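Local structure of DsbA family protein (Salmonella typhimurium, 7JVE) at residues I117-P122 and L202-L207. The protein acts as a trimeric thioredoxin-like enzyme of the DsbA family, with both thiol oxidase and disulfide isomerase activities. Numbering follows the deposited sequence.
Sequences IFKEFP and LTNQAL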
loop_
_atom_site.group_PDB
_atom_site.type_symbol
_atom_site.label_atom_id
_atom_site.label_comp_id
_atom_site.label_asym_id
_atom_site.label_seq_id
_atom_site.Cartn_x
_atom_site.Cartn_y
_atom_site.Cartn_z
ATOM N N ILE A 117 11.427 -14.036 26.436
ATOM C CA ILE A 117 11.590 -12.809 27.196
ATOM C C ILE A 117 10.645 -11.767 26.619
ATOM O O ILE A 117 10.549 -11.612 25.398
ATOM C CB ILE A 117 13.057 -12.334 27.146
ATOM C CG1 ILE A 117 13.990 -13.477 27.583
ATOM C CG2 ILE A 117 13.244 -11.093 27.993
ATOM C CD1 ILE A 117 15.466 -13.096 27.673
ATOM N N PHE A 118 9.953 -11.049 27.494
ATOM C CA PHE A 118 8.894 -10.120 27.110
ATOM C C PHE A 118 9.362 -8.681 27.310
ATOM O O PHE A 118 9.640 -8.261 28.441
ATOM C CB PHE A 118 7.632 -10.398 27.933
ATOM C CG PHE A 118 6.984 -11.734 27.614
ATOM C CD1 PHE A 118 7.474 -12.905 28.168
ATOM C CD2 PHE A 118 5.895 -11.810 26.740
ATOM C CE1 PHE A 118 6.884 -14.148 27.869
ATOM C CE2 PHE A 118 5.294 -13.036 26.436
ATOM C CZ PHE A 118 5.797 -14.209 26.996
ATOM N N LYS A 119 9.445 -7.925 26.227
ATOM C CA LYS A 119 9.865 -6.520 26.298
ATOM C C LYS A 119 8.678 -5.631 25.923
ATOM O O LYS A 119 8.472 -5.320 24.752
ATOM C CB LYS A 119 11.063 -6.249 25.366
ATOM C CG LYS A 119 12.243 -7.144 25.610
ATOM C CD LYS A 119 12.912 -6.790 26.937
ATOM C CE LYS A 119 14.352 -7.248 26.964
ATOM N NZ LYS A 119 15.046 -6.832 28.209
ATOM N N GLU A 120 7.912 -5.211 26.928
ATOM C CA GLU A 120 6.785 -4.310 26.709
ATOM C C GLU A 120 7.291 -2.901 26.424
ATOM O O GLU A 120 8.150 -2.394 27.155
ATOM C CB GLU A 120 5.885 -4.293 27.941
ATOM C CG GLU A 120 5.171 -5.592 28.192
ATOM C CD GLU A 120 4.501 -5.649 29.553
ATOM O OE1 GLU A 120 3.797 -4.692 29.902
ATOM O OE2 GLU A 120 4.651 -6.672 30.260
ATOM N N PHE A 121 6.752 -2.265 25.377
ATOM C CA PHE A 121 7.130 -0.904 25.023
ATOM C C PHE A 121 5.977 -0.232 24.285
ATOM O O PHE A 121 5.060 -0.910 23.800
ATOM C CB PHE A 121 8.427 -0.881 24.184
ATOM C CG PHE A 121 8.229 -1.185 22.699
ATOM C CD1 PHE A 121 7.736 -2.409 22.283
ATOM C CD2 PHE A 121 8.590 -0.257 21.726
ATOM C CE1 PHE A 121 7.567 -2.707 20.909
ATOM C CE2 PHE A 121 8.429 -0.541 20.358
ATOM C CZ PHE A 121 7.907 -1.773 19.950
ATOM N N PRO A 122 5.986 1.113 24.183
ATOM C CA PRO A 122 4.888 1.831 23.520
ATOM C C PRO A 122 5.249 2.303 22.120
ATOM O O PRO A 122 6.239 3.028 21.962
ATOM C CB PRO A 122 4.673 3.034 24.441
ATOM C CG PRO A 122 6.040 3.235 25.114
ATOM C CD PRO A 122 6.925 2.052 24.810
ATOM N N LEU A 202 10.652 2.593 30.531
ATOM C CA LEU A 202 11.770 3.461 30.169
ATOM C C LEU A 202 12.940 2.638 29.636
ATOM O O LEU A 202 13.530 2.967 28.595
ATOM C CB LEU A 202 12.222 4.292 31.381
ATOM C CG LEU A 202 11.263 5.292 32.015
ATOM C CD1 LEU A 202 11.843 5.848 33.328
ATOM C CD2 LEU A 202 10.913 6.427 31.020
ATOM N N THR A 203 13.305 1.579 30.364
ATOM C CA THR A 203 14.411 0.711 29.965
ATOM C C THR A 203 14.132 0.032 28.635
ATOM O O THR A 203 15.007 -0.031 27.766
ATOM C CB THR A 203 14.656 -0.337 31.064
ATOM O OG1 THR A 203 14.986 0.337 32.273
ATOM C CG2 THR A 203 15.790 -1.331 30.697
ATOM N N ASN A 204 12.913 -0.480 28.452
ATOM C CA ASN A 204 12.590 -1.177 27.210
ATOM C C ASN A 204 12.599 -0.229 26.013
ATOM O O ASN A 204 13.029 -0.609 24.924
ATOM C CB ASN A 204 11.236 -1.870 27.338
ATOM C CG ASN A 204 11.290 -3.081 28.230
ATOM O OD1 ASN A 204 12.367 -3.517 28.635
ATOM N ND2 ASN A 204 10.131 -3.644 28.541
ATOM N N GLN A 205 12.112 1.003 26.189
ATOM C CA GLN A 205 12.102 1.959 25.085
ATOM C C GLN A 205 13.516 2.423 24.742
ATOM O O GLN A 205 13.853 2.590 23.560
ATOM C CB GLN A 205 11.225 3.157 25.428
ATOM C CG GLN A 205 11.245 4.252 24.380
ATOM C CD GLN A 205 10.679 3.780 23.055
ATOM O OE1 GLN A 205 9.887 2.837 23.009
ATOM N NE2 GLN A 205 11.087 4.430 21.966
ATOM N N ALA A 206 14.359 2.625 25.761
ATOM C CA ALA A 206 15.765 2.917 25.504
ATOM C C ALA A 206 16.430 1.769 24.751
ATOM O O ALA A 206 17.183 2.000 23.800
ATOM C CB ALA A 206 16.503 3.207 26.814
ATOM N N LEU A 207 16.153 0.524 25.161
ATOM C CA LEU A 207 16.681 -0.633 24.447
ATOM C C LEU A 207 16.102 -0.740 23.035
ATOM O O LEU A 207 16.825 -1.065 22.089
ATOM C CB LEU A 207 16.391 -1.914 25.231
ATOM C CG LEU A 207 16.829 -3.232 24.573
ATOM C CD1 LEU A 207 18.349 -3.247 24.269
ATOM C CD2 LEU A 207 16.413 -4.479 25.363
HETATM O O HOH W 1 15.124 -4.264 28.416
HETATM O O HOH W 2 8.496 2.787 20.302
#
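Strand 115-120 of the thioredoxin-fold sheet, pairing in parallel with strand 84-90, is crossed almost at a right angle (93°) near its C-terminal end by helix 199-210. N204 has CG anti to the carbonyl carbon (chi1 -73°), which lowers the amide onto the last residues of the strand. ND2 gives a hydrogen bond of 2.7 Å to E120 O, reaching a lone pair in the carbonyl plane while the acceptor lies nearly in the amide plane, so the amide is fixed in rotation. Asparagine suits the place because its other end, OD1, accepts from a water that also receives a bond from K119 NZ at 2.6 Å. The long lysine, bent at chi2, crosses the N204 side chain at about a right angle; its CE lies 3.8 Å from L207 CD2, while NZ also reaches S74 and the E68 carbonyl. Where the chain leaves the strand, Q205 of the helix bends at chi2 (64°), long enough to set OE1 3.6 Å from CD2 of F121, at the ring edge and in its plane. A second water donates to Q205 OE1 and P122 O; Q205 NE2 is held by Q209 and S214. The E120 side chain leaves the strand away from the helix, its OE2 hydrogen-bonded to Y150 OH. F121 lies near the C94-C97 disulfide without touching it: a helix packed across the sheet of a DsbA-type thioredoxin fold.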